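Local atomic coordinates of thermospermine synthase (Medicago truncatula, PDB entry 6BQ6), a protein that probably transfers an aminopropyl group from decarboxylated S-adenosylmethionine to spermidine, yielding thermospermine and methylthioadenosine in polyamine biosynthesis. Residues G68-L71 and K76-S79; S114-L119 and V128-I133; A218-I223 and T227-C232; H88-H93 and Y247-P252. One frame throughout, in Å; residues are numbered along the deposited sequence.

Contact 1 (G68-L71 and K76-S79); sequences GKAL and KLQS. With TER (N-(3-amino-propyl)-N-(5-aminopropyl)-1,4-diaminobutane), chain F.
Leu71 pairs antiparallel with Ser79, and both of its main-chain polar atoms are used in the pairing. Its N donates to Ser79 O over 2.9 Å, at 164° at the hydrogen. Its O takes Gln78 N at 2.8 Å and, in addition, Ser79 N in a weak bond of 3.5 Å. Two successive residues, Gln78 and Ser79, therefore stand opposite the single Leu71, which defines a classic beta bulge. Ser79 O has a second neighbour in Ala70 CA, a CA-H...O contact of 3.4 Å.

The Gln78 amide is folded back on its own strand. With CG beside the backbone N (chi1 -56°) and the chain bent at chi2 (-65°), NE2 comes to Lys76 O at 3.0 Å. This donor stands well above the carbonyl plane, whereas the acceptor lies almost in the plane of the amide. With NE2 held this way, OE1 is turned to the bound thermospermine and comes 3.1 Å from its C4; Leu77 O lies 3.3 Å from C11 of the same ligand. Gln78 O is bonded to Tyr254 OH and Leu77 N to Glu33. The apolar part is small: Leu77 CD1 touches Ala70 CB at 3.7 Å.

The arrangement is a bulged beta hairpin, strands 70-73 and 76-80, at the edge of the four-stranded sheet in the N-terminal domain of the spermidine synthase family, and its second strand forms part of the polyamine pocket.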
loop_
_atom_site.group_PDB
_atom_site.type_symbol
_atom_site.label_atom_id
_atom_site.label_comp_id
_atom_site.label_asym_id
_atom_site.label_seq_id
_atom_site.Cartn_x
_atom_site.Cartn_y
_atom_site.Cartn_z
ATOM N N GLY B 68 11.857 9.010 -13.177
ATOM C CA GLY B 68 11.875 8.621 -14.597
ATOM C C GLY B 68 11.756 7.128 -14.834
ATOM O O GLY B 68 11.160 6.352 -14.037
ATOM N N LYS B 69 12.350 6.698 -15.944
ATOM C CA LYS B 69 12.247 5.340 -16.365
ATOM C C LYS B 69 13.033 4.462 -15.416
ATOM O O LYS B 69 14.201 4.768 -15.104
ATOM C CB LYS B 69 12.763 5.200 -17.794
ATOM C CG LYS B 69 11.888 5.918 -18.804
ATOM C CD LYS B 69 12.461 5.783 -20.225
ATOM C CE LYS B 69 11.419 6.099 -21.310
ATOM N NZ LYS B 69 10.278 6.981 -20.874
ATOM N N ALA B 70 12.419 3.387 -14.947
ATOM C CA ALA B 70 13.029 2.539 -13.949
ATOM C C ALA B 70 13.002 1.102 -14.407
ATOM O O ALA B 70 11.938 0.605 -14.804
ATOM C CB ALA B 70 12.272 2.668 -12.647
ATOM N N LEU B 71 14.168 0.462 -14.320
ATOM C CA LEU B 71 14.319 -0.930 -14.670
ATOM C C LEU B 71 14.139 -1.723 -13.392
ATOM O O LEU B 71 14.846 -1.486 -12.406
ATOM C CB LEU B 71 15.673 -1.176 -15.309
ATOM C CG LEU B 71 15.968 -2.633 -15.674
ATOM C CD1 LEU B 71 15.085 -3.111 -16.832
ATOM C CD2 LEU B 71 17.447 -2.820 -15.998
ATOM N N LYS B 76 12.463 -5.883 -8.015
ATOM C CA LYS B 76 13.461 -5.102 -7.327
ATOM C C LYS B 76 14.031 -4.094 -8.303
ATOM O O LYS B 76 14.536 -4.441 -9.357
ATOM C CB LYS B 76 14.547 -6.001 -6.765
ATOM C CG LYS B 76 13.995 -7.152 -5.915
ATOM C CD LYS B 76 14.749 -7.333 -4.606
ATOM C CE LYS B 76 16.157 -7.883 -4.819
ATOM N NZ LYS B 76 17.033 -7.536 -3.658
ATOM N N LEU B 77 13.877 -2.832 -7.954
ATOM C CA LEU B 77 14.432 -1.769 -8.694
ATOM C C LEU B 77 15.933 -1.963 -8.870
ATOM O O LEU B 77 16.657 -2.254 -7.872
ATOM C CB LEU B 77 14.166 -0.498 -7.936
ATOM C CG LEU B 77 14.766 0.742 -8.527
ATOM C CD1 LEU B 77 14.036 1.155 -9.769
ATOM C CD2 LEU B 77 14.723 1.820 -7.467
ATOM N N GLN B 78 16.394 -1.825 -10.120
ATOM C CA GLN B 78 17.829 -1.909 -10.448
ATOM C C GLN B 78 18.436 -0.558 -10.729
ATOM O O GLN B 78 19.569 -0.242 -10.299
ATOM C CB GLN B 78 18.017 -2.755 -11.702
ATOM C CG GLN B 78 17.432 -4.132 -11.629
ATOM C CD GLN B 78 18.121 -4.968 -10.597
ATOM O OE1 GLN B 78 19.330 -5.204 -10.684
ATOM N NE2 GLN B 78 17.369 -5.428 -9.604
ATOM N N SER B 79 17.763 0.212 -11.565
ATOM C CA SER B 79 18.300 1.442 -12.084
ATOM C C SER B 79 17.177 2.373 -12.343
ATOM O O SER B 79 16.197 1.954 -12.941
ATOM C CB SER B 79 19.037 1.145 -13.396
ATOM O OG SER B 79 19.099 2.275 -14.266
HETATM N N1 TER F . 22.056 -7.817 -12.126
HETATM C C2 TER F . 22.688 -6.551 -12.437
HETATM C C3 TER F . 23.360 -5.987 -11.190
HETATM C C4 TER F . 22.385 -5.529 -10.136
HETATM N N5 TER F . 23.061 -4.771 -9.108
HETATM C C6 TER F . 22.596 -3.450 -8.753
HETATM C C7 TER F . 22.772 -3.183 -7.266
HETATM C C8 TER F . 21.801 -2.096 -6.843
HETATM N N9 TER F . 20.507 -2.618 -6.460
HETATM C C10 TER F . 19.487 -1.682 -6.063
HETATM C C11 TER F . 18.478 -2.224 -5.076
HETATM C C12 TER F . 17.695 -1.037 -4.513
HETATM C C13 TER F . 16.428 -1.444 -3.778
HETATM N N14 TER F . 16.633 -2.648 -2.992
#

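Contact 2 (S114-L119 and V128-I133); sequences STAREL and VVMCDI
Leu119 and Val128 make the wider of two apolar meetings between helix 114-120 and strand 127-132. Both methyls of Val128 take part: CG2 lies 4.1 Å from Leu119 CB and CG1 equally far from Leu119 CD1, so the two branches lie side by side along the leucine, one at its base and one at a branch tip, while the side chains cross obliquely. With chi1 of Val128 at 176°, CG1 is anti to the backbone N and CG2 beside it, and the pair is presented to the helix. The second meeting is a single touch of methyls, Met130 CE with Ala116 CB at 4.2 Å. The methionine runs out extended until chi3, where a turn of -52° swings CE to the helix. The backbones are nearest at Ala116 and Val128, with 7.0 Å between their CA atoms.

The helix and strand belong to the beta-alpha-beta unit that runs from strand 104-107 through helix 114-120 to strand 127-132, as in the Rossmann-like methyltransferase fold. Ala116 fits the alanine of a GxGxxA pattern with Gly111 and Gly113, and Asp132, two residues beyond Met130, belongs to the adenosine-binding site of this protein, which holds no adenosine in this chain.

The salt bridge within the two segments lies on the helix: Arg117 grips Glu118 side-on, NE and NH2 both donating to OE2 at 3.0 Å. The carboxylate oxygen lies 2° out of the guanidinium plane but is approached on its anti side. Arg117 also forms a salt bridge with Glu84, and Glu118 one with Arg121, giving both charges a second partner. Thr115 OG1 is hydrogen-bonded to Asp181, the predicted proton acceptor.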
loop_
_atom_site.group_PDB
_atom_site.type_symbol
_atom_site.label_atom_id
_atom_site.label_comp_id
_atom_site.label_asym_id
_atom_site.label_seq_id
_atom_site.Cartn_x
_atom_site.Cartn_y
_atom_site.Cartn_z
ATOM N N SER B 114 25.023 0.241 -18.548
ATOM C CA SER B 114 25.467 1.454 -17.915
ATOM C C SER B 114 26.884 1.405 -17.354
ATOM O O SER B 114 27.625 2.371 -17.366
ATOM C CB SER B 114 24.478 1.934 -16.871
ATOM O OG SER B 114 23.219 2.145 -17.443
ATOM N N THR B 115 27.259 0.245 -16.818
ATOM C CA THR B 115 28.602 0.029 -16.383
ATOM C C THR B 115 29.553 0.115 -17.556
ATOM O O THR B 115 30.552 0.791 -17.468
ATOM C CB THR B 115 28.673 -1.312 -15.666
ATOM O OG1 THR B 115 27.824 -1.220 -14.517
ATOM C CG2 THR B 115 30.053 -1.641 -15.230
ATOM N N ALA B 116 29.214 -0.583 -18.629
ATOM C CA ALA B 116 29.983 -0.529 -19.848
ATOM C C ALA B 116 30.100 0.935 -20.336
ATOM O O ALA B 116 31.178 1.376 -20.695
ATOM C CB ALA B 116 29.348 -1.382 -20.923
ATOM N N ARG B 117 28.978 1.643 -20.338
ATOM C CA ARG B 117 28.960 3.045 -20.788
ATOM C C ARG B 117 30.006 3.873 -20.030
ATOM O O ARG B 117 30.810 4.617 -20.626
ATOM C CB ARG B 117 27.572 3.644 -20.564
ATOM C CG ARG B 117 27.491 5.100 -20.944
ATOM C CD ARG B 117 26.224 5.672 -20.405
ATOM N NE ARG B 117 26.262 5.856 -18.962
ATOM C CZ ARG B 117 25.285 5.551 -18.112
ATOM N NH1 ARG B 117 24.176 4.935 -18.512
ATOM N NH2 ARG B 117 25.425 5.873 -16.806
ATOM N N GLU B 118 29.994 3.770 -18.688
ATOM C CA GLU B 118 30.963 4.545 -17.926
ATOM C C GLU B 118 32.423 4.126 -18.174
ATOM O O GLU B 118 33.307 4.946 -18.220
ATOM C CB GLU B 118 30.635 4.507 -16.431
ATOM C CG GLU B 118 29.323 5.181 -16.080
ATOM C CD GLU B 118 29.269 6.661 -16.506
ATOM O OE1 GLU B 118 30.232 7.414 -16.338
ATOM O OE2 GLU B 118 28.207 7.084 -17.021
ATOM N N LEU B 119 32.681 2.819 -18.255
ATOM C CA LEU B 119 34.002 2.315 -18.603
ATOM C C LEU B 119 34.506 2.849 -19.939
ATOM O O LEU B 119 35.656 3.236 -20.043
ATOM C CB LEU B 119 34.010 0.805 -18.681
ATOM C CG LEU B 119 33.899 0.095 -17.314
ATOM C CD1 LEU B 119 33.352 -1.318 -17.419
ATOM C CD2 LEU B 119 35.209 0.127 -16.570
ATOM N N VAL B 128 36.422 -3.913 -23.319
ATOM C CA VAL B 128 35.497 -4.237 -22.191
ATOM C C VAL B 128 34.737 -5.522 -22.543
ATOM O O VAL B 128 34.150 -5.668 -23.627
ATOM C CB VAL B 128 34.465 -3.133 -21.935
ATOM C CG1 VAL B 128 33.474 -3.522 -20.837
ATOM C CG2 VAL B 128 35.098 -1.779 -21.620
ATOM N N VAL B 129 34.790 -6.481 -21.648
ATOM C CA VAL B 129 33.988 -7.674 -21.743
ATOM C C VAL B 129 32.889 -7.618 -20.716
ATOM O O VAL B 129 33.210 -7.468 -19.539
ATOM C CB VAL B 129 34.835 -8.941 -21.471
ATOM C CG1 VAL B 129 33.964 -10.192 -21.600
ATOM C CG2 VAL B 129 35.988 -9.030 -22.424
ATOM N N MET B 130 31.630 -7.766 -21.136
ATOM C CA MET B 130 30.465 -7.762 -20.253
ATOM C C MET B 130 29.994 -9.191 -20.220
ATOM O O MET B 130 29.604 -9.719 -21.276
ATOM C CB MET B 130 29.351 -6.869 -20.755
ATOM C CG MET B 130 28.106 -6.821 -19.856
ATOM S SD MET B 130 26.592 -6.362 -20.757
ATOM C CE MET B 130 27.209 -4.895 -21.524
ATOM N N CYS B 131 30.100 -9.821 -19.046
ATOM C CA CYS B 131 29.729 -11.210 -18.881
ATOM C C CYS B 131 28.507 -11.397 -17.950
ATOM O O CYS B 131 28.616 -11.276 -16.733
ATOM C CB CYS B 131 30.935 -12.017 -18.422
ATOM S SG CYS B 131 30.623 -13.799 -18.260
ATOM N N ASP B 132 27.344 -11.623 -18.563
ATOM C CA ASP B 132 26.050 -11.646 -17.858
ATOM C C ASP B 132 25.397 -12.951 -18.183
ATOM O O ASP B 132 25.527 -13.439 -19.293
ATOM C CB ASP B 132 25.149 -10.466 -18.282
ATOM C CG ASP B 132 23.972 -10.215 -17.310
ATOM O OD1 ASP B 132 22.981 -11.012 -17.227
ATOM O OD2 ASP B 132 24.034 -9.196 -16.582
ATOM N N ILE B 133 24.688 -13.500 -17.215
ATOM C CA ILE B 133 24.109 -14.807 -17.397
ATOM C C ILE B 133 22.789 -14.739 -18.171
ATOM O O ILE B 133 22.389 -15.725 -18.735
ATOM C CB ILE B 133 23.976 -15.529 -16.061
ATOM C CG1 ILE B 133 23.987 -17.027 -16.308
ATOM C CG2 ILE B 133 22.768 -15.021 -15.267
ATOM C CD1 ILE B 133 24.473 -17.840 -15.131
#

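Contact 3 (A218-I223 and T227-C232); sequences AGPAGI and TEVFSC
Phe230 fits against the end of strand 212-220 where the chain leaves the Rossmann-like sheet and turns into helix 230-238, a strand-loop-helix connection of the catalytic domain. The ring is received by two alanines. The methyl of Ala221 sits over the middle of one face, a CH-pi contact with CB 3.9 Å from the ring centroid and only 7° off the normal. Ala218 comes in at CD1, with its CB 3.7 Å away, while its carbonyl oxygen lies at the ring edge, near the plane. A chi1 of -179° carries the ring away from the backbone N, under the Ala221 methyl and alongside Ala218. Leu309 of helix 303-311 and Pro246 of strand 243-251 also touch the phenylalanine.

Val229, at the N-cap position, fills the next hollow. Its CG2 lies in the crowded position between backbone N and carbonyl carbon, and from there reaches 3.8 Å from Gly219 CA. Gly219, with no side chain, leaves its CA bare to the methyl, and its phi is positive, 76°. Beyond it, the Glu228 side chain crosses the Pro220 ring at about a right angle, Glu228 OE1 lying 3.8 Å from Pro220 CG. Pro220 also touches Trp258 and Asp256 of strand 256-264.

A water links the two segments: it donates to Pro220 O at 2.7 Å and accepts from Val229 N at 2.9 Å.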
loop_
_atom_site.group_PDB
_atom_site.type_symbol
_atom_site.label_atom_id
_atom_site.label_comp_id
_atom_site.label_asym_id
_atom_site.label_seq_id
_atom_site.Cartn_x
_atom_site.Cartn_y
_atom_site.Cartn_z
ATOM N N ALA B 218 28.461 -3.525 -3.334
ATOM C CA ALA B 218 28.501 -4.202 -2.028
ATOM C C ALA B 218 27.259 -3.953 -1.164
ATOM O O ALA B 218 27.329 -4.048 0.057
ATOM C CB ALA B 218 29.778 -3.840 -1.339
ATOM N N GLY B 219 26.131 -3.725 -1.810
ATOM C CA GLY B 219 24.861 -3.672 -1.191
ATOM C C GLY B 219 24.573 -2.430 -0.425
ATOM O O GLY B 219 25.307 -1.441 -0.506
ATOM N N PRO B 220 23.517 -2.500 0.369
ATOM C CA PRO B 220 23.204 -1.373 1.217
ATOM C C PRO B 220 24.351 -1.008 2.132
ATOM O O PRO B 220 25.038 -1.861 2.690
ATOM C CB PRO B 220 21.991 -1.857 2.003
ATOM C CG PRO B 220 21.368 -2.920 1.172
ATOM C CD PRO B 220 22.553 -3.605 0.565
ATOM N N ALA B 221 24.528 0.279 2.353
ATOM C CA ALA B 221 25.614 0.757 3.223
ATOM C C ALA B 221 25.141 1.814 4.245
ATOM O O ALA B 221 25.903 2.663 4.695
ATOM C CB ALA B 221 26.781 1.216 2.422
ATOM N N GLY B 222 23.888 1.688 4.630
ATOM C CA GLY B 222 23.318 2.522 5.705
ATOM C C GLY B 222 23.849 2.209 7.097
ATOM O O GLY B 222 24.496 1.200 7.358
ATOM N N ILE B 223 23.582 3.156 8.001
ATOM C CA ILE B 223 24.107 3.058 9.380
ATOM C C ILE B 223 23.780 1.703 10.007
ATOM O O ILE B 223 24.623 1.145 10.722
ATOM C CB ILE B 223 23.599 4.267 10.208
ATOM C CG1 ILE B 223 24.029 4.251 11.668
ATOM C CG2 ILE B 223 22.093 4.329 10.209
ATOM C CD1 ILE B 223 25.497 4.156 11.851
ATOM N N THR B 227 25.199 -3.884 7.668
ATOM C CA THR B 227 25.615 -5.176 8.198
ATOM C C THR B 227 25.101 -6.380 7.415
ATOM O O THR B 227 25.591 -7.499 7.634
ATOM C CB THR B 227 25.148 -5.363 9.646
ATOM O OG1 THR B 227 23.740 -5.271 9.682
ATOM C CG2 THR B 227 25.739 -4.369 10.549
ATOM N N GLU B 228 24.111 -6.222 6.549
ATOM C CA GLU B 228 23.552 -7.395 5.845
ATOM C C GLU B 228 24.582 -7.963 4.891
ATOM O O GLU B 228 24.771 -9.153 4.841
ATOM C CB GLU B 228 22.324 -7.083 4.984
ATOM C CG GLU B 228 21.164 -6.260 5.521
ATOM C CD GLU B 228 20.451 -5.599 4.332
ATOM O OE1 GLU B 228 20.178 -4.366 4.428
ATOM O OE2 GLU B 228 20.253 -6.325 3.264
ATOM N N VAL B 229 25.191 -7.122 4.072
ATOM C CA VAL B 229 26.235 -7.630 3.151
ATOM C C VAL B 229 27.476 -6.770 2.994
ATOM O O VAL B 229 28.547 -7.294 2.798
ATOM C CB VAL B 229 25.725 -8.033 1.783
ATOM C CG1 VAL B 229 24.542 -9.015 1.861
ATOM C CG2 VAL B 229 25.414 -6.832 0.927
ATOM N N PHE B 230 27.353 -5.458 3.113
ATOM C CA PHE B 230 28.504 -4.555 2.886
ATOM C C PHE B 230 29.669 -4.902 3.784
ATOM O O PHE B 230 30.801 -5.084 3.316
ATOM C CB PHE B 230 28.037 -3.112 3.115
ATOM C CG PHE B 230 29.071 -2.036 2.908
ATOM C CD1 PHE B 230 29.579 -1.742 1.654
ATOM C CD2 PHE B 230 29.469 -1.219 3.947
ATOM C CE1 PHE B 230 30.480 -0.703 1.460
ATOM C CE2 PHE B 230 30.345 -0.153 3.744
ATOM C CZ PHE B 230 30.844 0.123 2.489
ATOM N N SER B 231 29.427 -5.055 5.095
ATOM C CA SER B 231 30.535 -5.418 5.963
ATOM C C SER B 231 31.131 -6.793 5.677
ATOM O O SER B 231 32.341 -6.958 5.781
ATOM C CB SER B 231 30.147 -5.391 7.429
ATOM O OG SER B 231 28.998 -6.166 7.652
ATOM N N CYS B 232 30.276 -7.755 5.335
ATOM C CA CYS B 232 30.724 -9.091 4.941
ATOM C C CYS B 232 31.590 -9.128 3.686
ATOM O O CYS B 232 32.582 -9.823 3.617
ATOM C CB CYS B 232 29.512 -9.962 4.712
ATOM S SG CYS B 232 28.401 -10.061 6.135
HETATM O O HOH W 1 24.506 -4.368 3.491
#

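Contact 4 (H88-H93 and Y247-P252); sequences HECLVH and YSAHIP
The ring of Tyr247 carries the contact by its edge: Cys90 O lies near the ring plane, 3.3 Å from CE2, and accepts from the hydroxyl. Trp260 meets the ring with its plane inclined to it, and Phe295 packs on it edge-to-face. A chi1 of 66° puts CG between the backbone N and the carbonyl carbon, and from there the ring reaches across from strand 243-251 to helix 84-98.

The Tyr247 OH to Cys90 O bond is short, 2.5 Å, with the hydroxyl tilted 24° from the carbonyl plane. A water donates both to this OH, at 2.9 Å, and to Leu91 O, at 2.8 Å, so the phenol oxygen bridges two successive helix carbonyls, one directly and one through water. Alongside, Cys90 SG touches Ala249 CB at 4.0 Å. The short helix and strand segments run nearly antiparallel, at 162°, with 9.7 Å between their axes, as a helix packed on the face of the Rossmann-like sheet.

Since the hydroxyl gives its hydrogen to Cys90 O and takes one from the water, it is satisfied both as donor and as acceptor, which would probably fix the rotation of its O-H within this buried interface.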
loop_
_atom_site.group_PDB
_atom_site.type_symbol
_atom_site.label_atom_id
_atom_site.label_comp_id
_atom_site.label_asym_id
_atom_site.label_seq_id
_atom_site.Cartn_x
_atom_site.Cartn_y
_atom_site.Cartn_z
ATOM N N HIS B 88 26.523 4.152 -11.231
ATOM C CA HIS B 88 27.468 3.693 -12.232
ATOM C C HIS B 88 28.776 4.473 -12.219
ATOM O O HIS B 88 29.828 3.890 -12.445
ATOM C CB HIS B 88 26.805 3.637 -13.589
ATOM C CG HIS B 88 25.766 2.572 -13.663
ATOM N ND1 HIS B 88 24.414 2.834 -13.587
ATOM C CD2 HIS B 88 25.889 1.215 -13.655
ATOM C CE1 HIS B 88 23.749 1.688 -13.605
ATOM N NE2 HIS B 88 24.622 0.695 -13.664
ATOM N N GLU B 89 28.744 5.769 -11.944
ATOM C CA GLU B 89 29.995 6.511 -11.768
ATOM C C GLU B 89 30.772 6.047 -10.545
ATOM O O GLU B 89 31.984 5.869 -10.620
ATOM C CB GLU B 89 29.761 7.999 -11.652
ATOM C CG GLU B 89 29.425 8.687 -12.975
ATOM C CD GLU B 89 29.360 10.193 -12.863
ATOM O OE1 GLU B 89 29.837 10.784 -11.850
ATOM O OE2 GLU B 89 28.847 10.826 -13.824
ATOM N N CYS B 90 30.066 5.814 -9.434
ATOM C CA CYS B 90 30.719 5.284 -8.217
ATOM C C CYS B 90 31.283 3.884 -8.398
ATOM O O CYS B 90 32.375 3.608 -7.884
ATOM C CB CYS B 90 29.818 5.286 -7.008
ATOM S SG CYS B 90 29.469 6.955 -6.392
ATOM N N LEU B 91 30.576 3.031 -9.124
ATOM C CA LEU B 91 31.018 1.662 -9.365
ATOM C C LEU B 91 32.286 1.629 -10.207
ATOM O O LEU B 91 33.168 0.833 -9.958
ATOM C CB LEU B 91 29.971 0.847 -10.086
ATOM C CG LEU B 91 30.277 -0.608 -10.562
ATOM C CD1 LEU B 91 30.608 -1.488 -9.348
ATOM C CD2 LEU B 91 29.165 -1.160 -11.380
ATOM N N VAL B 92 32.375 2.502 -11.207
ATOM C CA VAL B 92 33.413 2.436 -12.256
ATOM C C VAL B 92 34.616 3.328 -12.053
ATOM O O VAL B 92 35.765 2.868 -12.096
ATOM C CB VAL B 92 32.779 2.704 -13.652
ATOM C CG1 VAL B 92 33.840 2.905 -14.718
ATOM C CG2 VAL B 92 31.839 1.540 -14.007
ATOM N N HIS B 93 34.383 4.618 -11.796
ATOM C CA HIS B 93 35.496 5.551 -11.907
ATOM C C HIS B 93 36.606 5.450 -10.900
ATOM O O HIS B 93 37.780 5.520 -11.297
ATOM C CB HIS B 93 34.982 6.965 -12.092
ATOM C CG HIS B 93 34.147 7.104 -13.306
ATOM N ND1 HIS B 93 34.574 6.642 -14.531
ATOM C CD2 HIS B 93 32.905 7.590 -13.514
ATOM C CE1 HIS B 93 33.635 6.812 -15.427
ATOM N NE2 HIS B 93 32.609 7.387 -14.843
ATOM N N TYR B 247 33.560 2.150 0.233
ATOM C CA TYR B 247 33.038 3.501 0.020
ATOM C C TYR B 247 31.578 3.481 -0.298
ATOM O O TYR B 247 31.000 2.435 -0.633
ATOM C CB TYR B 247 33.867 4.237 -1.027
ATOM C CG TYR B 247 33.820 3.696 -2.419
ATOM C CD1 TYR B 247 34.590 2.620 -2.778
ATOM C CD2 TYR B 247 33.100 4.349 -3.412
ATOM C CE1 TYR B 247 34.585 2.148 -4.075
ATOM C CE2 TYR B 247 33.111 3.889 -4.726
ATOM C CZ TYR B 247 33.869 2.821 -5.051
ATOM O OH TYR B 247 33.850 2.283 -6.315
ATOM N N SER B 248 30.907 4.602 -0.069
ATOM C CA SER B 248 29.458 4.627 -0.183
ATOM C C SER B 248 28.901 5.965 -0.626
ATOM O O SER B 248 29.584 6.997 -0.548
ATOM C CB SER B 248 28.836 4.194 1.153
ATOM O OG SER B 248 29.126 5.141 2.189
ATOM N N ALA B 249 27.661 5.956 -1.069
ATOM C CA ALA B 249 27.000 7.176 -1.541
ATOM C C ALA B 249 25.528 6.956 -1.559
ATOM O O ALA B 249 25.063 5.876 -1.823
ATOM C CB ALA B 249 27.497 7.506 -2.950
ATOM N N HIS B 250 24.779 8.019 -1.310
ATOM C CA HIS B 250 23.332 7.930 -1.388
ATOM C C HIS B 250 22.800 7.846 -2.795
ATOM O O HIS B 250 23.211 8.630 -3.657
ATOM C CB HIS B 250 22.764 9.203 -0.748
ATOM C CG HIS B 250 21.258 9.220 -0.607
ATOM N ND1 HIS B 250 20.476 10.188 -1.181
ATOM C CD2 HIS B 250 20.407 8.376 0.013
ATOM C CE1 HIS B 250 19.204 9.932 -0.949
ATOM N NE2 HIS B 250 19.137 8.834 -0.215
ATOM N N ILE B 251 21.838 6.951 -2.999
ATOM C CA ILE B 251 21.132 6.849 -4.263
ATOM C C ILE B 251 19.614 7.008 -3.965
ATOM O O ILE B 251 19.008 6.161 -3.371
ATOM C CB ILE B 251 21.469 5.554 -4.973
ATOM C CG1 ILE B 251 22.985 5.559 -5.324
ATOM C CG2 ILE B 251 20.682 5.423 -6.274
ATOM C CD1 ILE B 251 23.496 4.198 -5.551
ATOM N N PRO B 252 19.046 8.146 -4.314
ATOM C CA PRO B 252 17.693 8.460 -3.842
ATOM C C PRO B 252 16.689 7.389 -4.180
ATOM O O PRO B 252 15.893 7.028 -3.322
ATOM C CB PRO B 252 17.368 9.785 -4.553
ATOM C CG PRO B 252 18.672 10.411 -4.765
ATOM C CD PRO B 252 19.670 9.313 -4.959
HETATM O O HOH W 2 35.378 1.913 -8.716
#

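Overall arrangement
Contacts 2, 3 and 4 share the seven-stranded Rossmann-like sheet, while contact 1 belongs to the N-terminal sheet. Contact 4 closes a long loop of chain within which contacts 2 and 3 are nested. It touches contact 2 through Glu118 OE1 and His93 NE2, 2.8 Å apart, a probable hydrogen bond, and contact 3 where Ala221 CB lies 3.8 Å from Ser248 CB. Contacts 2 and 3, 23 Å apart between centres, lie on opposite sides of the chain's centre. Around the ligand, contact 1 touches thermospermine directly; side chains of Pro220, Leu91 and Met130 lie about 6, 7 and 9 Å from it. Leu91 is also about 4 Å from the side chain of Asp181, the predicted proton acceptor.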